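Long-range contacts in Cg3027-pa (Drosophila melanogaster, PDB 2VHH), which probably hydrolyses N-carbamoyl-beta-alanine to beta-alanine, ammonium and carbon dioxide, a step of pyrimidine degradation: residues Ser43-Phe53 with Thr103-Ala111; Ala143-Ala153 with Val183-Lys194. All coordinates share one frame; numbering follows the deposited sequence.

Interactions 1 and 2 lie on the same helical layer over one face of the large mixed sheet (54-59 to 191-196) of the alpha-beta-beta-alpha sandwich of the carbon-nitrogen hydrolases. Their centres are about 22 Å apart, and along the chain interaction 1 closes before interaction 2 opens. Interaction 1 pairs helices 42-50 and 90-110 near strand 54-59, outermost within this chain, and its neighbour 337-344; interaction 2 sets helix 147-158 against strands 177-185 and 191-196, toward this chain's other edge. Helices 90-110 and 147-158 meet side by side, with I105 CD1 3.9 Å from L152 CD1, so the two contacts are parts of one continuous helix cover. Another subunit reaches only interaction 2.

Interaction 1 (Ser43-Phe53 with Thr103-Ala111); sequences SAKDIAEQNGF and TMIKAAAEA
The F53 ring carries M104 on one face and A48 CA, from its own segment, on the opposite face, while A107 CB meets its edge, 3.8 Å from F53 CZ. M104 CG stands over the ring centre in a CH-pi contact, 3.9 Å from the F53 centroid. M104 SD follows over the same face at 4.6 Å from that centroid, a Met-aromatic contact. These groups close one end of an antiparallel helix pair, 43-50 against 103-110, whose axes approach to 8.5 Å and cross at -161°. The pair lies on the large sheet of the carbon-nitrogen hydrolase fold: A44 touches I55, and F53 and A107 both touch L338. Between the helices the small side chains of A44 and A107 allow close approach, their CA atoms lying 4.8 Å apart. I47 is a knob in the hole formed by T103, K106, A107 and E110, with CD1 reaching the E110 carboxylate and CG2 turned to T103. A Schellman motif ends helix 42-50; G52, with positive phi, turns the chain so that F53 can fold back toward the partner helix. At that end T103 OG1 gives a weak hydrogen bond to N51 OD1. At the other end S43 OG, placed between its backbone N and carbonyl carbon (chi1 66°), donates to E110 OE1 at 2.8 Å, which receives it on its anti lone pair, away from the other carboxylate oxygen.

Interaction 2 (Ala143-Ala153 with Val183-Lys194); sequences AENGPTTKMLA and VVISNSGRYLGK
I185 fills the closely packed end: its CD1 lies 3.8 Å from L152 CB and 3.9 Å from T149 CG2, while CG2, the branch anti to the backbone N, rests against CA and CB of A153. There A153 also backs onto G189, their CA atoms 4.8 Å apart, with A153 CB against G189 O. Next to I185, V183 carries the buried layer on toward A143, with V183 CG2 4.1 Å from A143 CB. T149 OG1 donates to A143 O at 2.8 Å and lies almost in line with that carbonyl bond (C=O...donor angle 160°); the same hydroxyl has a weak bond with H165. Helix 147-158 thus lies over the hairpin of strands 177-185 and 191-196, in the beta-alpha-beta crossover that joins parallel strands 115-118 and 162-171. The hairpin carries a classic beta bulge, L192 and G193 both facing V184. On the solvent side the packing is flatter: the exposed E144 lays its CG over one face of Y191, 3.6 Å from the ring centroid, and its extended chain stacks the carboxylate on the ring, the planes 11° apart. G193 N sits over the opposite face. K194 CD touches A143 CB, and the K194 ammonium forms a salt bridge with E169. At the subunit-facing end S186 OG accepts a hydrogen bond from S188 N, forming an ST turn, and both hydroxyls bond to E385 of a second subunit.

Interaction 1 (Ser43-Phe53 with Thr103-Ala111)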
loop_
_atom_site.group_PDB
_atom_site.type_symbol
_atom_site.label_atom_id
_atom_site.label_comp_id
_atom_site.label_asym_id
_atom_site.label_seq_id
_atom_site.Cartn_x
_atom_site.Cartn_y
_atom_site.Cartn_z
ATOM N N SER C 43 -12.007 -16.043 -61.332
ATOM C CA SER C 43 -10.855 -16.950 -61.324
ATOM C C SER C 43 -10.653 -17.608 -59.961
ATOM O O SER C 43 -10.301 -18.785 -59.876
ATOM C CB SER C 43 -9.591 -16.193 -61.725
ATOM O OG SER C 43 -9.264 -15.221 -60.751
ATOM N N ALA C 44 -10.882 -16.832 -58.909
ATOM C CA ALA C 44 -10.809 -17.306 -57.541
ATOM C C ALA C 44 -11.880 -18.351 -57.273
ATOM O O ALA C 44 -11.620 -19.360 -56.625
ATOM C CB ALA C 44 -10.951 -16.135 -56.585
ATOM N N LYS C 45 -13.084 -18.094 -57.777
ATOM C CA LYS C 45 -14.188 -19.060 -57.752
ATOM C C LYS C 45 -13.888 -20.347 -58.540
ATOM O O LYS C 45 -14.364 -21.437 -58.182
ATOM C CB LYS C 45 -15.457 -18.415 -58.298
ATOM C CG LYS C 45 -16.417 -17.962 -57.230
ATOM C CD LYS C 45 -17.568 -17.172 -57.812
ATOM C CE LYS C 45 -17.207 -15.711 -57.940
ATOM N NZ LYS C 45 -18.321 -14.912 -58.509
ATOM N N ASP C 46 -13.102 -20.212 -59.609
ATOM C CA ASP C 46 -12.688 -21.357 -60.421
ATOM C C ASP C 46 -11.714 -22.282 -59.694
ATOM O O ASP C 46 -11.938 -23.496 -59.646
ATOM C CB ASP C 46 -12.096 -20.910 -61.766
ATOM C CG ASP C 46 -13.163 -20.666 -62.832
ATOM O OD1 ASP C 46 -14.318 -21.120 -62.662
ATOM O OD2 ASP C 46 -12.837 -20.021 -63.851
ATOM N N ILE C 47 -10.646 -21.715 -59.128
ATOM C CA ILE C 47 -9.679 -22.504 -58.365
ATOM C C ILE C 47 -10.374 -23.238 -57.216
ATOM O O ILE C 47 -10.009 -24.361 -56.886
ATOM C CB ILE C 47 -8.507 -21.648 -57.832
ATOM C CG1 ILE C 47 -7.805 -20.921 -58.983
ATOM C CG2 ILE C 47 -7.500 -22.523 -57.097
ATOM C CD1 ILE C 47 -7.083 -19.651 -58.571
ATOM N N ALA C 48 -11.390 -22.608 -56.637
ATOM C CA ALA C 48 -12.154 -23.186 -55.533
ATOM C C ALA C 48 -12.998 -24.360 -55.985
ATOM O O ALA C 48 -13.032 -25.408 -55.337
ATOM C CB ALA C 48 -13.035 -22.126 -54.893
ATOM N N GLU C 49 -13.691 -24.175 -57.100
ATOM C CA GLU C 49 -14.603 -25.194 -57.586
ATOM C C GLU C 49 -13.859 -26.429 -58.110
ATOM O O GLU C 49 -14.218 -27.556 -57.768
ATOM C CB GLU C 49 -15.568 -24.620 -58.618
ATOM C CG GLU C 49 -16.873 -25.398 -58.703
ATOM C CD GLU C 49 -17.905 -24.736 -59.614
ATOM O OE1 GLU C 49 -17.569 -24.403 -60.786
ATOM O OE2 GLU C 49 -19.062 -24.553 -59.154
ATOM N N GLN C 50 -12.814 -26.212 -58.905
ATOM C CA GLN C 50 -11.997 -27.307 -59.384
ATOM C C GLN C 50 -11.378 -28.115 -58.234
ATOM O O GLN C 50 -11.376 -29.345 -58.284
ATOM C CB GLN C 50 -10.952 -26.798 -60.370
ATOM C CG GLN C 50 -11.514 -26.603 -61.768
ATOM C CD GLN C 50 -10.514 -25.959 -62.686
ATOM O OE1 GLN C 50 -10.089 -24.824 -62.453
ATOM N NE2 GLN C 50 -10.118 -26.679 -63.739
ATOM N N ASN C 51 -10.907 -27.433 -57.190
ATOM C CA ASN C 51 -10.227 -28.115 -56.087
ATOM C C ASN C 51 -11.153 -28.536 -54.950
ATOM O O ASN C 51 -10.713 -29.093 -53.946
ATOM C CB ASN C 51 -9.057 -27.275 -55.582
ATOM C CG ASN C 51 -7.969 -27.099 -56.633
ATOM O OD1 ASN C 51 -6.787 -27.291 -56.343
ATOM N ND2 ASN C 51 -8.360 -26.734 -57.856
ATOM N N GLY C 52 -12.441 -28.281 -55.132
ATOM C CA GLY C 52 -13.465 -28.782 -54.227
ATOM C C GLY C 52 -13.471 -28.184 -52.834
ATOM O O GLY C 52 -13.704 -28.893 -51.850
ATOM N N PHE C 53 -13.206 -26.884 -52.741
ATOM C CA PHE C 53 -13.383 -26.162 -51.482
ATOM C C PHE C 53 -14.304 -24.954 -51.648
ATOM O O PHE C 53 -14.338 -24.335 -52.711
ATOM C CB PHE C 53 -12.034 -25.770 -50.857
ATOM C CG PHE C 53 -11.240 -24.750 -51.643
ATOM C CD1 PHE C 53 -10.344 -25.150 -52.635
ATOM C CD2 PHE C 53 -11.334 -23.396 -51.347
ATOM C CE1 PHE C 53 -9.581 -24.207 -53.338
ATOM C CE2 PHE C 53 -10.584 -22.457 -52.053
ATOM C CZ PHE C 53 -9.704 -22.864 -53.045
ATOM N N THR C 103 -2.862 -24.057 -53.121
ATOM C CA THR C 103 -3.883 -23.632 -54.084
ATOM C C THR C 103 -4.974 -22.788 -53.422
ATOM O O THR C 103 -5.594 -21.954 -54.078
ATOM C CB THR C 103 -4.505 -24.803 -54.955
ATOM O OG1 THR C 103 -5.933 -24.685 -54.987
ATOM C CG2 THR C 103 -4.146 -26.189 -54.445
ATOM N N MET C 104 -5.203 -23.009 -52.131
ATOM C CA MET C 104 -6.149 -22.185 -51.382
ATOM C C MET C 104 -5.592 -20.783 -51.155
ATOM O O MET C 104 -6.325 -19.806 -51.238
ATOM C CB MET C 104 -6.527 -22.840 -50.057
ATOM C CG MET C 104 -7.286 -24.140 -50.201
ATOM S SD MET C 104 -7.928 -24.678 -48.614
ATOM C CE MET C 104 -8.466 -26.350 -48.997
ATOM N N ILE C 105 -4.298 -20.696 -50.874
ATOM C CA ILE C 105 -3.605 -19.423 -50.739
ATOM C C ILE C 105 -3.599 -18.706 -52.085
ATOM O O ILE C 105 -3.755 -17.488 -52.147
ATOM C CB ILE C 105 -2.162 -19.640 -50.224
ATOM C CG1 ILE C 105 -2.181 -20.093 -48.764
ATOM C CG2 ILE C 105 -1.321 -18.384 -50.378
ATOM C CD1 ILE C 105 -0.917 -20.766 -48.344
ATOM N N LYS C 106 -3.436 -19.469 -53.162
ATOM C CA LYS C 106 -3.469 -18.920 -54.516
ATOM C C LYS C 106 -4.823 -18.266 -54.785
ATOM O O LYS C 106 -4.888 -17.156 -55.324
ATOM C CB LYS C 106 -3.193 -20.025 -55.539
ATOM C CG LYS C 106 -3.064 -19.566 -56.991
ATOM C CD LYS C 106 -2.867 -20.759 -57.937
ATOM C CE LYS C 106 -2.779 -20.292 -59.393
ATOM N NZ LYS C 106 -3.294 -21.298 -60.389
ATOM N N ALA C 107 -5.894 -18.950 -54.388
ATOM C CA ALA C 107 -7.251 -18.436 -54.546
ATOM C C ALA C 107 -7.463 -17.170 -53.723
ATOM O O ALA C 107 -8.077 -16.217 -54.192
ATOM C CB ALA C 107 -8.270 -19.495 -54.185
ATOM N N ALA C 108 -6.930 -17.162 -52.504
ATOM C CA ALA C 108 -7.007 -16.006 -51.613
ATOM C C ALA C 108 -6.327 -14.788 -52.234
ATOM O O ALA C 108 -6.856 -13.678 -52.167
ATOM C CB ALA C 108 -6.380 -16.350 -50.271
ATOM N N ALA C 109 -5.165 -15.014 -52.847
ATOM C CA ALA C 109 -4.428 -13.976 -53.569
ATOM C C ALA C 109 -5.251 -13.373 -54.703
ATOM O O ALA C 109 -5.341 -12.152 -54.835
ATOM C CB ALA C 109 -3.118 -14.533 -54.106
ATOM N N GLU C 110 -5.857 -14.233 -55.509
ATOM C CA GLU C 110 -6.651 -13.786 -56.643
ATOM C C GLU C 110 -7.991 -13.184 -56.222
ATOM O O GLU C 110 -8.621 -12.473 -56.998
ATOM C CB GLU C 110 -6.809 -14.915 -57.663
ATOM C CG GLU C 110 -5.558 -15.088 -58.523
ATOM C CD GLU C 110 -5.690 -16.183 -59.570
ATOM O OE1 GLU C 110 -6.810 -16.360 -60.107
ATOM O OE2 GLU C 110 -4.668 -16.860 -59.867
ATOM N N ALA C 111 -8.413 -13.471 -54.992
ATOM C CA ALA C 111 -9.592 -12.826 -54.402
ATOM C C ALA C 111 -9.230 -11.455 -53.832
ATOM O O ALA C 111 -10.107 -10.708 -53.386
ATOM C CB ALA C 111 -10.204 -13.693 -53.323
#

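Interaction 2 (Ala143-Ala153 with Val183-Lys194)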
loop_
_atom_site.group_PDB
_atom_site.type_symbol
_atom_site.label_atom_id
_atom_site.label_comp_id
_atom_site.label_asym_id
_atom_site.label_seq_id
_atom_site.Cartn_x
_atom_site.Cartn_y
_atom_site.Cartn_z
ATOM N N ALA C 143 10.659 -22.498 -35.950
ATOM C CA ALA C 143 9.698 -21.441 -36.248
ATOM C C ALA C 143 10.114 -20.589 -37.455
ATOM O O ALA C 143 9.299 -20.332 -38.339
ATOM C CB ALA C 143 9.483 -20.570 -35.028
ATOM N N GLU C 144 11.380 -20.174 -37.492
ATOM C CA GLU C 144 11.871 -19.275 -38.532
ATOM C C GLU C 144 12.531 -19.989 -39.727
ATOM O O GLU C 144 12.412 -19.533 -40.878
ATOM C CB GLU C 144 12.827 -18.249 -37.933
ATOM C CG GLU C 144 13.188 -17.138 -38.903
ATOM C CD GLU C 144 14.099 -16.080 -38.313
ATOM O OE1 GLU C 144 14.098 -15.880 -37.079
ATOM O OE2 GLU C 144 14.809 -15.431 -39.103
ATOM N N ASN C 145 13.215 -21.098 -39.451
ATOM C CA ASN C 145 13.978 -21.832 -40.463
ATOM C C ASN C 145 13.365 -23.168 -40.872
ATOM O O ASN C 145 13.911 -23.884 -41.715
ATOM C CB ASN C 145 15.409 -22.040 -39.982
ATOM C CG ASN C 145 16.090 -20.739 -39.648
ATOM O OD1 ASN C 145 16.157 -19.834 -40.479
ATOM N ND2 ASN C 145 16.585 -20.624 -38.419
ATOM N N GLY C 146 12.229 -23.503 -40.277
ATOM C CA GLY C 146 11.523 -24.726 -40.636
ATOM C C GLY C 146 11.030 -24.685 -42.070
ATOM O O GLY C 146 10.750 -23.609 -42.608
ATOM N N PRO C 147 10.904 -25.865 -42.696
ATOM C CA PRO C 147 10.531 -25.992 -44.105
ATOM C C PRO C 147 9.230 -25.265 -44.457
ATOM O O PRO C 147 9.103 -24.734 -45.563
ATOM C CB PRO C 147 10.349 -27.506 -44.271
ATOM C CG PRO C 147 10.198 -28.040 -42.866
ATOM C CD PRO C 147 11.089 -27.182 -42.066
ATOM N N THR C 148 8.288 -25.248 -43.517
ATOM C CA THR C 148 6.965 -24.668 -43.734
ATOM C C THR C 148 7.000 -23.150 -43.854
ATOM O O THR C 148 6.407 -22.587 -44.770
ATOM C CB THR C 148 5.976 -25.099 -42.636
ATOM O OG1 THR C 148 5.927 -26.526 -42.589
ATOM C CG2 THR C 148 4.587 -24.589 -42.926
ATOM N N THR C 149 7.701 -22.493 -42.939
ATOM C CA THR C 149 7.857 -21.048 -43.011
ATOM C C THR C 149 8.613 -20.626 -44.277
ATOM O O THR C 149 8.235 -19.647 -44.906
ATOM C CB THR C 149 8.504 -20.465 -41.719
ATOM O OG1 THR C 149 7.625 -20.674 -40.606
ATOM C CG2 THR C 149 8.765 -18.963 -41.848
ATOM N N LYS C 150 9.654 -21.369 -44.653
ATOM C CA LYS C 150 10.452 -21.068 -45.846
ATOM C C LYS C 150 9.605 -21.111 -47.112
ATOM O O LYS C 150 9.714 -20.241 -47.980
ATOM C CB LYS C 150 11.607 -22.064 -46.001
ATOM C CG LYS C 150 12.675 -22.059 -44.901
ATOM C CD LYS C 150 13.780 -21.029 -45.141
ATOM C CE LYS C 150 13.485 -19.698 -44.445
ATOM N NZ LYS C 150 14.663 -18.791 -44.549
ATOM N N MET C 151 8.767 -22.135 -47.210
ATOM C CA MET C 151 7.885 -22.335 -48.351
ATOM C C MET C 151 6.798 -21.285 -48.377
ATOM O O MET C 151 6.383 -20.827 -49.432
ATOM C CB MET C 151 7.270 -23.737 -48.257
ATOM C CG MET C 151 6.020 -24.011 -49.104
ATOM S SD MET C 151 4.518 -23.386 -48.329
ATOM C CE MET C 151 3.347 -24.676 -48.714
ATOM N N LEU C 152 6.332 -20.921 -47.193
ATOM C CA LEU C 152 5.223 -19.996 -47.033
ATOM C C LEU C 152 5.673 -18.562 -47.248
ATOM O O LEU C 152 4.878 -17.719 -47.640
ATOM C CB LEU C 152 4.633 -20.167 -45.644
ATOM C CG LEU C 152 3.131 -20.243 -45.447
ATOM C CD1 LEU C 152 2.437 -21.159 -46.428
ATOM C CD2 LEU C 152 2.928 -20.734 -44.053
ATOM N N ALA C 153 6.954 -18.300 -47.004
ATOM C CA ALA C 153 7.524 -16.967 -47.187
ATOM C C ALA C 153 7.678 -16.610 -48.669
ATOM O O ALA C 153 7.532 -15.454 -49.049
ATOM C CB ALA C 153 8.846 -16.843 -46.452
ATOM N N VAL C 183 3.234 -18.150 -36.300
ATOM C CA VAL C 183 4.322 -17.447 -36.967
ATOM C C VAL C 183 3.741 -16.429 -37.936
ATOM O O VAL C 183 2.880 -16.763 -38.752
ATOM C CB VAL C 183 5.268 -18.422 -37.717
ATOM C CG1 VAL C 183 6.256 -17.659 -38.568
ATOM C CG2 VAL C 183 6.005 -19.336 -36.744
ATOM N N VAL C 184 4.206 -15.185 -37.832
ATOM C CA VAL C 184 3.771 -14.120 -38.729
ATOM C C VAL C 184 4.860 -13.823 -39.738
ATOM O O VAL C 184 5.996 -13.489 -39.382
ATOM C CB VAL C 184 3.380 -12.829 -37.968
ATOM C CG1 VAL C 184 3.016 -11.706 -38.939
ATOM C CG2 VAL C 184 2.208 -13.100 -37.049
ATOM N N ILE C 185 4.497 -13.963 -41.007
ATOM C CA ILE C 185 5.392 -13.667 -42.120
ATOM C C ILE C 185 4.884 -12.406 -42.804
ATOM O O ILE C 185 3.709 -12.305 -43.130
ATOM C CB ILE C 185 5.449 -14.838 -43.125
ATOM C CG1 ILE C 185 5.898 -16.120 -42.427
ATOM C CG2 ILE C 185 6.428 -14.538 -44.228
ATOM C CD1 ILE C 185 5.430 -17.400 -43.103
ATOM N N SER C 186 5.777 -11.445 -42.995
ATOM C CA SER C 186 5.445 -10.183 -43.639
ATOM C C SER C 186 5.196 -10.352 -45.136
ATOM O O SER C 186 5.666 -11.322 -45.748
ATOM C CB SER C 186 6.580 -9.190 -43.432
ATOM O OG SER C 186 6.413 -8.055 -44.260
ATOM N N ASN C 187 4.467 -9.397 -45.720
ATOM C CA ASN C 187 4.246 -9.365 -47.176
ATOM C C ASN C 187 5.521 -9.117 -47.994
ATOM O O ASN C 187 5.514 -9.240 -49.213
ATOM C CB ASN C 187 3.168 -8.347 -47.561
ATOM C CG ASN C 187 3.445 -6.973 -47.017
ATOM O OD1 ASN C 187 3.978 -6.834 -45.927
ATOM N ND2 ASN C 187 3.066 -5.945 -47.766
ATOM N N SER C 188 6.608 -8.768 -47.319
ATOM C CA SER C 188 7.902 -8.649 -47.969
ATOM C C SER C 188 8.549 -10.025 -48.114
ATOM O O SER C 188 9.485 -10.201 -48.891
ATOM C CB SER C 188 8.826 -7.696 -47.190
ATOM O OG SER C 188 9.373 -8.322 -46.045
ATOM N N GLY C 189 8.043 -10.997 -47.363
ATOM C CA GLY C 189 8.609 -12.342 -47.356
ATOM C C GLY C 189 9.463 -12.615 -46.128
ATOM O O GLY C 189 9.830 -13.763 -45.862
ATOM N N ARG C 190 9.778 -11.563 -45.375
ATOM C CA ARG C 190 10.630 -11.687 -44.190
ATOM C C ARG C 190 9.839 -12.144 -42.976
ATOM O O ARG C 190 8.659 -11.826 -42.840
ATOM C CB ARG C 190 11.387 -10.380 -43.906
ATOM C CG ARG C 190 12.261 -9.939 -45.089
ATOM C CD ARG C 190 13.519 -9.179 -44.686
ATOM N NE ARG C 190 13.260 -7.801 -44.241
ATOM C CZ ARG C 190 13.495 -7.349 -43.004
ATOM N NH1 ARG C 190 13.988 -8.159 -42.071
ATOM N NH2 ARG C 190 13.255 -6.079 -42.695
ATOM N N TYR C 191 10.491 -12.924 -42.120
ATOM C CA TYR C 191 9.882 -13.418 -40.902
ATOM C C TYR C 191 9.712 -12.259 -39.929
ATOM O O TYR C 191 10.645 -11.493 -39.716
ATOM C CB TYR C 191 10.770 -14.511 -40.333
ATOM C CG TYR C 191 10.544 -14.883 -38.893
ATOM C CD1 TYR C 191 9.644 -15.894 -38.548
ATOM C CD2 TYR C 191 11.274 -14.256 -37.869
ATOM C CE1 TYR C 191 9.457 -16.256 -37.214
ATOM C CE2 TYR C 191 11.098 -14.608 -36.536
ATOM C CZ TYR C 191 10.190 -15.608 -36.213
ATOM O OH TYR C 191 10.014 -15.962 -34.894
ATOM N N LEU C 192 8.516 -12.109 -39.365
ATOM C CA LEU C 192 8.251 -11.001 -38.441
ATOM C C LEU C 192 8.466 -11.366 -36.990
ATOM O O LEU C 192 8.974 -10.554 -36.219
ATOM C CB LEU C 192 6.832 -10.453 -38.594
ATOM C CG LEU C 192 6.634 -9.284 -39.550
ATOM C CD1 LEU C 192 5.270 -8.647 -39.307
ATOM C CD2 LEU C 192 7.760 -8.254 -39.395
ATOM N N GLY C 193 8.051 -12.572 -36.616
ATOM C CA GLY C 193 8.117 -12.993 -35.237
ATOM C C GLY C 193 7.167 -14.126 -34.965
ATOM O O GLY C 193 6.555 -14.665 -35.884
ATOM N N LYS C 194 7.038 -14.488 -33.694
ATOM C CA LYS C 194 6.197 -15.603 -33.322
ATOM C C LYS C 194 5.479 -15.368 -31.992
ATOM O O LYS C 194 5.919 -14.577 -31.147
ATOM C CB LYS C 194 7.038 -16.873 -33.260
ATOM C CG LYS C 194 7.875 -16.989 -31.997
ATOM C CD LYS C 194 8.917 -18.072 -32.113
ATOM C CE LYS C 194 9.911 -17.959 -30.978
ATOM N NZ LYS C 194 10.933 -19.037 -30.995
#